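Local coordinates for protein actinorhodin polyketide putative beta-ketoacyl synthase 2 (Streptomyces coelicolor A3, PDB 1TQY) that probably serves as the chain length factor, a beta-ketoacyl synthase relative that helps build the polyketide backbone of the antibiotic actinorhodin, at residues S10-V16 and I241-S247; D174-R180 and L262-S267; A266-D270 and G280-A284; A288-T294 and A405-R409; V299-D305 and T391-R397. All coordinates share one frame; numbering follows the deposited sequence.

Contact 1. Residues S10-V16 and I241-S247; sequences SVLITGV and ILVLEDS
Glu245 and Thr14 meet beside the seam of two antiparallel strands, 11-20 and 238-246. From CB the glutamate turns between its own backbone N and carbonyl carbon (chi1 55°), then runs extended across the threonine. Its CG lies 3.8 Å from Thr14 CG2, and its CD passes 3.5 Å from Thr14 OG1. At the tip, OE2 accepts a hydrogen bond from Thr14 OG1, the two side chains crossing at about a right angle; the modelled 2.5 Å between OG1 and OE2 is very short and best read loosely. Arg253 reaches the same OE2 in a salt bridge. Along the backbone, Leu12 and Glu245 form a hydrogen-bonded pair, with Leu12 N 3.0 Å from Glu245 O. A beta bulge between Ile13 and Gly15 then shifts the register by one, and Val243 N donates to Gly15 O at 2.7 Å; Gly15 N is buried with no partner in the model. On the face carrying Val11, Ile13 and Leu244, Val11 CG1 packs 3.7 Å from Leu244 CB, toward helix 171-185. The salt bridge to Arg253 suggests that Glu245 is a carboxylate whose buried charge is offset locally.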
# COMPACT_ATOMS: atom_id res chain seq x y z
N SER B 10 14.45 -5.28 20.07
CA SER B 10 15.55 -4.81 19.18
C SER B 10 15.49 -5.47 17.80
O SER B 10 15.56 -6.69 17.68
CB SER B 10 16.90 -5.11 19.83
OG SER B 10 17.97 -4.59 19.06
N VAL B 11 15.35 -4.65 16.75
CA VAL B 11 15.27 -5.17 15.38
C VAL B 11 16.57 -4.95 14.63
O VAL B 11 17.03 -3.82 14.49
CB VAL B 11 14.13 -4.48 14.59
CG1 VAL B 11 14.08 -5.01 13.16
CG2 VAL B 11 12.81 -4.70 15.30
N LEU B 12 17.17 -6.03 14.13
CA LEU B 12 18.42 -5.92 13.41
C LEU B 12 18.27 -6.14 11.91
O LEU B 12 17.31 -6.77 11.46
CB LEU B 12 19.43 -6.92 13.97
CG LEU B 12 19.61 -6.94 15.49
CD1 LEU B 12 20.49 -8.11 15.88
CD2 LEU B 12 20.24 -5.63 15.96
N ILE B 13 19.23 -5.61 11.15
CA ILE B 13 19.27 -5.77 9.70
C ILE B 13 20.36 -6.83 9.53
O ILE B 13 21.55 -6.54 9.69
CB ILE B 13 19.77 -4.48 8.98
CG1 ILE B 13 19.06 -3.24 9.52
CG2 ILE B 13 19.59 -4.63 7.47
CD1 ILE B 13 17.61 -3.15 9.16
N THR B 14 19.96 -8.06 9.21
CA THR B 14 20.92 -9.15 9.07
C THR B 14 21.34 -9.45 7.64
O THR B 14 22.41 -10.01 7.41
CB THR B 14 20.36 -10.45 9.68
OG1 THR B 14 19.06 -10.71 9.14
CG2 THR B 14 20.25 -10.33 11.19
N GLY B 15 20.50 -9.08 6.68
CA GLY B 15 20.83 -9.33 5.30
C GLY B 15 20.34 -8.25 4.36
O GLY B 15 19.24 -7.72 4.54
N VAL B 16 21.14 -7.91 3.36
CA VAL B 16 20.72 -6.88 2.42
C VAL B 16 20.88 -7.35 0.98
O VAL B 16 21.70 -8.21 0.68
CB VAL B 16 21.52 -5.56 2.63
CG1 VAL B 16 21.47 -5.15 4.10
CG2 VAL B 16 22.95 -5.73 2.17
N ILE B 241 16.23 -4.73 -0.81
CA ILE B 241 15.36 -5.52 0.03
C ILE B 241 16.27 -5.91 1.17
O ILE B 241 17.45 -6.20 0.95
CB ILE B 241 14.86 -6.77 -0.71
CG1 ILE B 241 13.91 -6.37 -1.86
CG2 ILE B 241 14.16 -7.71 0.26
CD1 ILE B 241 12.59 -5.73 -1.42
N LEU B 242 15.77 -5.87 2.39
CA LEU B 242 16.59 -6.27 3.51
C LEU B 242 15.84 -7.18 4.45
O LEU B 242 14.61 -7.20 4.46
CB LEU B 242 17.14 -5.06 4.28
CG LEU B 242 16.62 -3.63 4.13
CD1 LEU B 242 17.41 -2.75 5.09
CD2 LEU B 242 16.78 -3.13 2.68
N VAL B 243 16.60 -7.96 5.21
CA VAL B 243 16.02 -8.90 6.15
C VAL B 243 16.15 -8.33 7.56
O VAL B 243 17.24 -8.06 8.04
CB VAL B 243 16.76 -10.26 6.07
CG1 VAL B 243 16.23 -11.22 7.12
CG2 VAL B 243 16.57 -10.85 4.68
N LEU B 244 15.01 -8.10 8.20
CA LEU B 244 15.03 -7.58 9.54
C LEU B 244 14.51 -8.69 10.43
O LEU B 244 13.66 -9.48 10.01
CB LEU B 244 14.11 -6.36 9.69
CG LEU B 244 14.03 -5.31 8.59
CD1 LEU B 244 13.48 -4.04 9.20
CD2 LEU B 244 15.39 -5.06 7.97
N GLU B 245 15.03 -8.75 11.65
CA GLU B 245 14.57 -9.76 12.57
C GLU B 245 14.88 -9.45 14.02
O GLU B 245 15.73 -8.62 14.33
CB GLU B 245 15.11 -11.14 12.18
CG GLU B 245 16.61 -11.25 12.03
CD GLU B 245 17.03 -12.55 11.33
OE1 GLU B 245 16.50 -13.63 11.70
OE2 GLU B 245 17.89 -12.50 10.43
N ASP B 246 14.11 -10.10 14.89
CA ASP B 246 14.22 -9.97 16.33
C ASP B 246 15.62 -10.34 16.77
O ASP B 246 16.17 -11.36 16.35
CB ASP B 246 13.18 -10.89 16.98
CG ASP B 246 13.18 -10.79 18.49
OD1 ASP B 246 14.18 -11.17 19.13
OD2 ASP B 246 12.15 -10.34 19.04
N SER B 247 16.21 -9.49 17.60
CA SER B 247 17.56 -9.71 18.11
C SER B 247 17.75 -11.11 18.68
O SER B 247 18.67 -11.84 18.30
CB SER B 247 17.88 -8.69 19.20
OG SER B 247 19.06 -7.99 18.87

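Contact 2. Residues D174-R180 and L262-S267; sequences DALGHAR and LAGCAS
Arg180 lays its side chain across Leu262 and on toward the backbone of Ala263 and Gly264. With CG anti to the backbone N (chi1 171°) and the chain extended as far as NE, the arginine spans the gap from helix to strand. Its CB and CD each sit 3.9 Å from Leu262 CD1, and CD is equally far from Cys265 SG. The backbone of Ala263 and Gly264 lies over one guanidinium face, toward its rim; NH2 comes within 3.0 Å of Ala263 O, but at an angle too poor for a hydrogen bond. One turn back, Gly177 offers bare backbone, and Cys265 SG rests 3.6 Å from its CA. At the far end Ser267 OG donates to Asp174 OD2 over 2.5 Å, meeting the carboxylate from 53° above its plane. Helix 171-185 also packs on strands 106-111 and 189-196, so it is sandwiched between strands of both halves of the protein, as expected for the central helical layer of the thiolase fold. A classic beta bulge at Ala263 and Gly264, both facing Val407, shapes the strand beside the arginine. In the second shell, Asp291 forms a salt bridge with Arg180 NH1 and accepts from Cys265 N through the same OD2, tying guanidinium and strand to helix 281-292. Ser404 OG is a further hydrogen-bond partner of Asp174 OD2.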
# COMPACT_ATOMS: atom_id res chain seq x y z
N ASP B 174 8.79 3.93 5.14
CA ASP B 174 7.59 3.56 5.87
C ASP B 174 7.44 2.04 5.94
O ASP B 174 7.02 1.50 6.96
CB ASP B 174 6.36 4.17 5.21
CG ASP B 174 6.25 5.68 5.44
OD1 ASP B 174 5.43 6.33 4.75
OD2 ASP B 174 6.98 6.20 6.31
N ALA B 175 7.80 1.35 4.85
CA ALA B 175 7.70 -0.11 4.79
C ALA B 175 8.60 -0.71 5.87
O ALA B 175 8.19 -1.62 6.60
CB ALA B 175 8.10 -0.61 3.40
N LEU B 176 9.83 -0.21 5.93
CA LEU B 176 10.82 -0.66 6.90
C LEU B 176 10.33 -0.42 8.32
O LEU B 176 10.52 -1.26 9.21
CB LEU B 176 12.14 0.09 6.67
CG LEU B 176 13.24 -0.64 5.90
CD1 LEU B 176 12.67 -1.66 4.94
CD2 LEU B 176 14.09 0.40 5.17
N GLY B 177 9.70 0.72 8.53
CA GLY B 177 9.18 1.02 9.85
C GLY B 177 8.01 0.09 10.14
O GLY B 177 7.78 -0.32 11.28
N HIS B 178 7.25 -0.24 9.10
CA HIS B 178 6.09 -1.12 9.24
C HIS B 178 6.56 -2.53 9.62
O HIS B 178 5.91 -3.24 10.40
CB HIS B 178 5.30 -1.16 7.92
CG HIS B 178 4.00 -1.89 8.01
ND1 HIS B 178 2.78 -1.28 7.78
CD2 HIS B 178 3.72 -3.20 8.25
CE1 HIS B 178 1.81 -2.18 7.88
NE2 HIS B 178 2.35 -3.35 8.16
N ALA B 179 7.70 -2.92 9.07
CA ALA B 179 8.27 -4.22 9.38
C ALA B 179 8.68 -4.24 10.84
O ALA B 179 8.41 -5.21 11.57
CB ALA B 179 9.48 -4.50 8.51
N ARG B 180 9.34 -3.18 11.28
CA ARG B 180 9.78 -3.09 12.67
C ARG B 180 8.60 -3.31 13.61
O ARG B 180 8.73 -4.01 14.61
CB ARG B 180 10.42 -1.73 12.95
CG ARG B 180 10.71 -1.47 14.42
CD ARG B 180 11.83 -0.45 14.57
NE ARG B 180 12.04 -0.04 15.96
CZ ARG B 180 11.42 0.98 16.55
NH1 ARG B 180 10.53 1.69 15.88
NH2 ARG B 180 11.70 1.29 17.81
N LEU B 262 17.69 -1.05 13.70
CA LEU B 262 16.75 -0.04 13.25
C LEU B 262 16.22 0.49 14.58
O LEU B 262 15.27 -0.06 15.14
CB LEU B 262 15.62 -0.70 12.45
CG LEU B 262 14.93 0.17 11.41
CD1 LEU B 262 13.56 -0.42 11.09
CD2 LEU B 262 14.77 1.59 11.90
N ALA B 263 16.83 1.55 15.09
CA ALA B 263 16.48 2.12 16.38
C ALA B 263 15.12 2.80 16.50
O ALA B 263 14.38 2.56 17.45
CB ALA B 263 17.57 3.08 16.83
N GLY B 264 14.80 3.67 15.54
CA GLY B 264 13.53 4.36 15.58
C GLY B 264 13.00 4.70 14.20
O GLY B 264 13.77 4.72 13.23
N CYS B 265 11.70 4.96 14.12
CA CYS B 265 11.02 5.29 12.86
C CYS B 265 9.89 6.28 13.12
O CYS B 265 9.34 6.31 14.21
CB CYS B 265 10.40 4.04 12.23
SG CYS B 265 11.49 2.61 12.14
N ALA B 266 9.54 7.05 12.10
CA ALA B 266 8.45 8.01 12.23
C ALA B 266 7.97 8.54 10.87
O ALA B 266 8.78 8.75 9.96
CB ALA B 266 8.87 9.17 13.11
N SER B 267 6.67 8.77 10.77
CA SER B 267 6.04 9.28 9.55
C SER B 267 5.12 10.44 9.91
O SER B 267 4.33 10.34 10.85
CB SER B 267 5.20 8.20 8.86
OG SER B 267 5.99 7.11 8.44

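Contact 3. Residues A266-D270 and G280-A284; sequences ASTFD and GLERA
Thr268 OG1 donates to Gly280 O across 2.6 Å, approaching from 57° above the carbonyl plane rather than along a lone pair. That leaves the opposite face of the plane to Ala284 N, the first-turn helical donor at 3.0 Å from Gly280 O, and the carbonyl is thus gripped by two donors. Gly280 N is satisfied as well: it points almost straight (177°) at Asp270 OD1, 2.6 Å away. Asn403 ND2, from the adjoining strand, bonds to both Asp270 OD1 and Thr268 OG1. These bonds fasten the end of strand 260-269 to the start of helix 281-292, the next helix along the chain, with Gly280 in the N-cap position. The threonine methyl also turns to the helix, Thr268 CG2 lying 3.6 Å from Ala284 N, while Ala266 CB abuts Ala284 O at 3.4 Å. Arg283, bent at chi3 (72°), folds its guanidinium back so that one face covers Thr268 CB. At its edge a water accepts from Arg283 NH2 (2.6 Å) and donates to Phe269 O (2.9 Å). Arg283 NH2 also bonds to the backbone of the neighbouring subunit, on which Phe269 packs too.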
# COMPACT_ATOMS: atom_id res chain seq x y z
N ALA B 266 9.54 7.05 12.10
CA ALA B 266 8.45 8.01 12.23
C ALA B 266 7.97 8.54 10.87
O ALA B 266 8.78 8.75 9.96
CB ALA B 266 8.87 9.17 13.11
N SER B 267 6.67 8.77 10.77
CA SER B 267 6.04 9.28 9.55
C SER B 267 5.12 10.44 9.91
O SER B 267 4.33 10.34 10.85
CB SER B 267 5.20 8.20 8.86
OG SER B 267 5.99 7.11 8.44
N THR B 268 5.22 11.54 9.17
CA THR B 268 4.34 12.68 9.39
C THR B 268 3.84 13.09 8.01
O THR B 268 4.29 12.56 7.00
CB THR B 268 5.06 13.91 10.03
OG1 THR B 268 6.07 14.39 9.14
CG2 THR B 268 5.68 13.54 11.38
N PHE B 269 2.89 14.02 7.97
CA PHE B 269 2.35 14.48 6.70
C PHE B 269 2.23 16.01 6.73
O PHE B 269 1.71 16.56 7.70
CB PHE B 269 0.98 13.86 6.44
CG PHE B 269 0.48 14.06 5.04
CD1 PHE B 269 1.15 13.48 3.96
CD2 PHE B 269 -0.63 14.86 4.78
CE1 PHE B 269 0.72 13.70 2.64
CE2 PHE B 269 -1.07 15.09 3.47
CZ PHE B 269 -0.39 14.51 2.40
N ASP B 270 2.71 16.69 5.70
CA ASP B 270 2.65 18.15 5.68
C ASP B 270 1.23 18.69 5.58
O ASP B 270 0.33 18.00 5.10
CB ASP B 270 3.44 18.72 4.49
CG ASP B 270 4.93 18.43 4.56
OD1 ASP B 270 5.44 18.11 5.65
OD2 ASP B 270 5.59 18.53 3.52
N GLY B 280 6.24 19.06 7.88
CA GLY B 280 6.37 18.16 9.01
C GLY B 280 7.64 17.33 9.05
O GLY B 280 7.71 16.36 9.80
N LEU B 281 8.64 17.69 8.25
CA LEU B 281 9.90 16.94 8.22
C LEU B 281 10.65 17.03 9.54
O LEU B 281 11.19 16.03 10.05
CB LEU B 281 10.80 17.44 7.08
CG LEU B 281 12.19 16.80 6.92
CD1 LEU B 281 12.03 15.29 6.77
CD2 LEU B 281 12.93 17.37 5.71
N GLU B 282 10.69 18.23 10.11
CA GLU B 282 11.38 18.42 11.39
C GLU B 282 10.71 17.52 12.42
O GLU B 282 11.37 16.77 13.13
CB GLU B 282 11.31 19.89 11.84
CG GLU B 282 12.05 20.19 13.14
CD GLU B 282 11.78 21.59 13.67
OE1 GLU B 282 12.25 21.91 14.79
OE2 GLU B 282 11.10 22.38 12.97
N ARG B 283 9.38 17.58 12.49
CA ARG B 283 8.65 16.76 13.45
C ARG B 283 8.97 15.26 13.29
O ARG B 283 9.21 14.57 14.28
CB ARG B 283 7.13 16.99 13.33
CG ARG B 283 6.31 16.14 14.31
CD ARG B 283 4.86 16.62 14.48
NE ARG B 283 4.01 16.35 13.31
CZ ARG B 283 3.92 17.13 12.25
NH1 ARG B 283 4.62 18.26 12.19
NH2 ARG B 283 3.13 16.79 11.24
N ALA B 284 8.98 14.77 12.05
CA ALA B 284 9.29 13.36 11.81
C ALA B 284 10.65 13.00 12.40
O ALA B 284 10.81 11.99 13.07
CB ALA B 284 9.27 13.05 10.30
O HOH W 1 3.16 18.48 9.32

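Contact 4. Residues A288-T294 and A405-R409; sequences ALNDAGT and AAVLR
Ala288 opens the contact by setting its methyl against strand 402-410: its CB is 3.8 Å from Ala405 CB, and its carbonyl O comes 3.3 Å from Val407 CG1. One turn on, Ala292 presents a second methyl on the same side of helix 281-292. Here packing is tight, Ala292 CB standing only 3.3 Å from Val407 CG1. The valine branch gets there because CG1 lies between the backbone N and the carbonyl carbon, at a chi1 of 35° that is short of fully staggered. Helix and strand axes run 7.8 Å apart, inclined by 37°; the alanines allow this close approach of a helix layered on the C-terminal-half sheet of a thiolase-type fold. In the last helical turn Ala292 O accepts from Arg409 NH2 at 2.6 Å, near the plane of the guanidinium, the donor tilted 32° from that of the carbonyl. Gly293, with positive phi, turns the chain out of the helix in a Schellman motif, in which Thr294 N bonds back to Leu289 O. Thr294 then returns toward the strand, its CG2 meeting Val407 CG2 tip to tip at 4.1 Å and lying 4.0 Å from Arg409 NH2. Its hydroxyl is engaged by Asp298. Arg409 NH1 also faces Glu261 in a long, weak ion pair. Apolar methyls therefore fill the inner part of the interface, while at its end a guanidinium binds a carbonyl of the last helical turn, where its positive charge should suit the negative end of the helix dipole.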
# COMPACT_ATOMS: atom_id res chain seq x y z
N ALA B 288 11.31 10.32 15.31
CA ALA B 288 12.16 9.16 15.10
C ALA B 288 13.27 9.10 16.16
O ALA B 288 13.59 8.02 16.65
CB ALA B 288 12.78 9.19 13.69
N LEU B 289 13.85 10.24 16.51
CA LEU B 289 14.91 10.26 17.52
C LEU B 289 14.40 9.84 18.89
O LEU B 289 15.11 9.17 19.64
CB LEU B 289 15.53 11.66 17.61
CG LEU B 289 16.44 12.07 16.45
CD1 LEU B 289 16.93 13.49 16.68
CD2 LEU B 289 17.62 11.11 16.34
N ASN B 290 13.17 10.24 19.22
CA ASN B 290 12.56 9.89 20.51
C ASN B 290 12.28 8.40 20.61
O ASN B 290 12.49 7.78 21.65
CB ASN B 290 11.23 10.61 20.70
CG ASN B 290 11.40 12.04 21.13
OD1 ASN B 290 12.13 12.34 22.08
ND2 ASN B 290 10.72 12.95 20.43
N ASP B 291 11.78 7.85 19.51
CA ASP B 291 11.46 6.44 19.43
C ASP B 291 12.74 5.66 19.70
O ASP B 291 12.73 4.65 20.39
CB ASP B 291 10.89 6.15 18.04
CG ASP B 291 10.43 4.72 17.87
OD1 ASP B 291 10.06 4.09 18.88
OD2 ASP B 291 10.42 4.24 16.72
N ALA B 292 13.85 6.18 19.19
CA ALA B 292 15.15 5.55 19.34
C ALA B 292 15.79 5.85 20.69
O ALA B 292 16.78 5.21 21.06
CB ALA B 292 16.07 6.01 18.23
N GLY B 293 15.24 6.81 21.43
CA GLY B 293 15.81 7.16 22.72
C GLY B 293 17.16 7.83 22.55
O GLY B 293 18.05 7.68 23.39
N THR B 294 17.32 8.55 21.45
CA THR B 294 18.57 9.25 21.16
C THR B 294 18.36 10.73 20.85
O THR B 294 17.39 11.10 20.18
CB THR B 294 19.32 8.61 19.98
OG1 THR B 294 20.29 9.55 19.47
CG2 THR B 294 18.36 8.23 18.87
N ALA B 405 11.34 9.33 8.56
CA ALA B 405 12.66 9.36 9.16
C ALA B 405 12.96 8.04 9.85
O ALA B 405 12.07 7.40 10.40
CB ALA B 405 12.75 10.51 10.15
N ALA B 406 14.23 7.64 9.81
CA ALA B 406 14.65 6.39 10.41
C ALA B 406 16.02 6.53 11.03
O ALA B 406 16.95 7.06 10.40
CB ALA B 406 14.67 5.29 9.36
N VAL B 407 16.17 6.08 12.26
CA VAL B 407 17.46 6.16 12.92
C VAL B 407 18.07 4.77 13.05
O VAL B 407 17.41 3.83 13.48
CB VAL B 407 17.33 6.86 14.30
CG1 VAL B 407 16.02 6.50 14.93
CG2 VAL B 407 18.50 6.47 15.21
N LEU B 408 19.33 4.64 12.63
CA LEU B 408 20.04 3.37 12.66
C LEU B 408 21.24 3.43 13.59
O LEU B 408 21.80 4.51 13.82
CB LEU B 408 20.52 3.01 11.25
CG LEU B 408 19.48 2.99 10.13
CD1 LEU B 408 20.16 2.74 8.82
CD2 LEU B 408 18.45 1.91 10.42
N ARG B 409 21.64 2.28 14.13
CA ARG B 409 22.80 2.22 15.02
C ARG B 409 23.78 1.15 14.59
O ARG B 409 23.39 0.11 14.05
CB ARG B 409 22.37 1.92 16.45
CG ARG B 409 21.63 3.02 17.15
CD ARG B 409 22.04 3.07 18.61
NE ARG B 409 21.19 3.99 19.37
CZ ARG B 409 19.93 3.73 19.69
NH1 ARG B 409 19.37 2.59 19.33
NH2 ARG B 409 19.23 4.63 20.36

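Contact 5. Residues V299-D305 and T391-R397; sequences VDVVFAD and TALVLAR
Val302 and Phe303 pair in parallel with Leu393 and Val394, joining strand 301-303 to strand 391-398 in the C-terminal half of a thiolase-type fold. Backbone bonds come first. Leu393 N donates to Val301 O (2.9 Å), Phe303 N to Leu393 O (2.7 Å) and Leu395 N to Phe303 O, the alternating ladder of a parallel pair. Before the regular strand, Asp300 N donates to Thr391 O at 3.0 Å, and Asp300 OD1 accepts from Thr391 N as well as from Arg390 N, closing the start of the pairing with a side chain. Apolar contacts divide between the two faces. Val301 CG1 meets Ala392 CB at 3.5 Å on the side of the sheet that carries Phe303, whose ring reaches helix 345-359; on the other, Val302 CG1 packs obliquely on Leu395 CD1 at 4.0 Å. Ahead of the strand, Val299 CG1 crosses Leu393 CB, near helices 281-292 and 310-324. Ionic contacts gather at the far end around Asp305. Its CG is anti to the backbone N (chi1 174°), which carries the carboxylate toward Arg397, and OD1 is further paired with Arg340. The Arg397 guanidinium stands 81° from the carboxylate plane, Arg397 NH1 making a weak bond, part of a salt bridge, to Asp305 OD2 at 3.3 Å; NH2 holds Leu312 O. Arg397 N meets Asp305 OD1 at 2.9 Å, from 78° above the carboxylate plane.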
# COMPACT_ATOMS: atom_id res chain seq x y z
N VAL B 299 23.44 11.92 16.87
CA VAL B 299 23.52 11.63 15.44
C VAL B 299 24.85 12.04 14.83
O VAL B 299 25.29 13.18 14.97
CB VAL B 299 22.39 12.31 14.65
CG1 VAL B 299 22.42 11.86 13.18
CG2 VAL B 299 21.07 11.96 15.26
N ASP B 300 25.47 11.11 14.11
CA ASP B 300 26.76 11.35 13.49
C ASP B 300 26.68 11.66 12.01
O ASP B 300 27.61 12.21 11.44
CB ASP B 300 27.65 10.13 13.71
CG ASP B 300 27.90 9.85 15.17
OD1 ASP B 300 27.90 8.66 15.57
OD2 ASP B 300 28.10 10.83 15.93
N VAL B 301 25.56 11.30 11.39
CA VAL B 301 25.41 11.56 9.96
C VAL B 301 23.96 11.49 9.51
O VAL B 301 23.20 10.62 9.95
CB VAL B 301 26.24 10.55 9.13
CG1 VAL B 301 25.80 9.14 9.43
CG2 VAL B 301 26.10 10.85 7.65
N VAL B 302 23.60 12.40 8.62
CA VAL B 302 22.25 12.47 8.10
C VAL B 302 22.19 12.19 6.61
O VAL B 302 22.80 12.91 5.80
CB VAL B 302 21.64 13.86 8.36
CG1 VAL B 302 20.26 13.94 7.76
CG2 VAL B 302 21.61 14.14 9.85
N PHE B 303 21.51 11.11 6.24
CA PHE B 303 21.33 10.76 4.84
C PHE B 303 20.05 11.47 4.43
O PHE B 303 18.95 10.97 4.65
CB PHE B 303 21.18 9.25 4.67
CG PHE B 303 22.48 8.54 4.65
CD1 PHE B 303 23.25 8.45 5.80
CD2 PHE B 303 22.97 8.00 3.46
CE1 PHE B 303 24.50 7.83 5.77
CE2 PHE B 303 24.22 7.38 3.42
CZ PHE B 303 24.99 7.29 4.57
N ALA B 304 20.22 12.65 3.85
CA ALA B 304 19.11 13.50 3.42
C ALA B 304 18.30 12.97 2.25
O ALA B 304 18.81 12.21 1.42
CB ALA B 304 19.66 14.89 3.08
N ASP B 305 17.04 13.38 2.19
CA ASP B 305 16.17 12.95 1.10
C ASP B 305 16.79 13.39 -0.23
O ASP B 305 16.75 12.66 -1.22
CB ASP B 305 14.77 13.55 1.31
CG ASP B 305 13.83 13.27 0.14
OD1 ASP B 305 13.49 12.09 -0.11
OD2 ASP B 305 13.44 14.25 -0.52
N THR B 391 25.80 6.31 14.61
CA THR B 391 24.36 6.51 14.52
C THR B 391 24.07 7.36 13.29
O THR B 391 24.67 8.40 13.09
CB THR B 391 23.81 7.23 15.76
OG1 THR B 391 24.07 6.43 16.92
CG2 THR B 391 22.32 7.47 15.63
N ALA B 392 23.13 6.89 12.47
CA ALA B 392 22.78 7.61 11.27
C ALA B 392 21.29 7.86 11.21
O ALA B 392 20.50 7.05 11.69
CB ALA B 392 23.22 6.81 10.05
N LEU B 393 20.91 9.01 10.65
CA LEU B 393 19.51 9.36 10.46
C LEU B 393 19.29 9.32 8.94
O LEU B 393 20.09 9.86 8.18
CB LEU B 393 19.19 10.77 10.98
CG LEU B 393 17.78 11.29 10.62
CD1 LEU B 393 16.74 10.56 11.44
CD2 LEU B 393 17.68 12.81 10.88
N VAL B 394 18.22 8.65 8.51
CA VAL B 394 17.88 8.54 7.10
C VAL B 394 16.53 9.23 6.91
O VAL B 394 15.60 9.00 7.68
CB VAL B 394 17.78 7.05 6.64
CG1 VAL B 394 17.38 6.97 5.16
CG2 VAL B 394 19.13 6.36 6.84
N LEU B 395 16.44 10.06 5.88
CA LEU B 395 15.23 10.83 5.59
C LEU B 395 14.67 10.56 4.20
O LEU B 395 15.43 10.34 3.25
CB LEU B 395 15.55 12.32 5.69
CG LEU B 395 16.12 12.77 7.03
CD1 LEU B 395 16.38 14.26 7.01
CD2 LEU B 395 15.14 12.40 8.12
N ALA B 396 13.36 10.60 4.06
CA ALA B 396 12.75 10.40 2.76
C ALA B 396 11.45 11.16 2.71
O ALA B 396 10.74 11.24 3.70
CB ALA B 396 12.48 8.91 2.52
N ARG B 397 11.14 11.77 1.57
CA ARG B 397 9.87 12.47 1.46
C ARG B 397 9.15 11.95 0.25
O ARG B 397 9.77 11.48 -0.70
CB ARG B 397 10.04 13.97 1.30
CG ARG B 397 10.82 14.62 2.41
CD ARG B 397 11.96 15.40 1.80
NE ARG B 397 11.63 16.81 1.70
CZ ARG B 397 12.38 17.73 1.10
NH1 ARG B 397 13.53 17.41 0.50
NH2 ARG B 397 11.96 18.98 1.12

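Contacts 1 and 5 are buried strand pairings, antiparallel in one and parallel in the other, and both rest on backbone ladders; contact 1 adds a buried glutamate beside its ladder, contact 5 an Asp-Arg pair at its end. Contacts 2, 3 and 4 set helices on strands. Strand 260-269 serves contacts 2 and 3 and sits between strand 11-20 of contact 1 and strand 402-410 of contact 4; helix 281-292 serves contacts 3 and 4. A salt bridge joins contacts 2 and 4, while backbone bonds link contacts 4 and 5. Small residues dominate contact 4; hydroxyl and carboxylate bonds at a helix start mark contact 3, which borders the neighbouring subunit. Contact 2 is less buried than the other four.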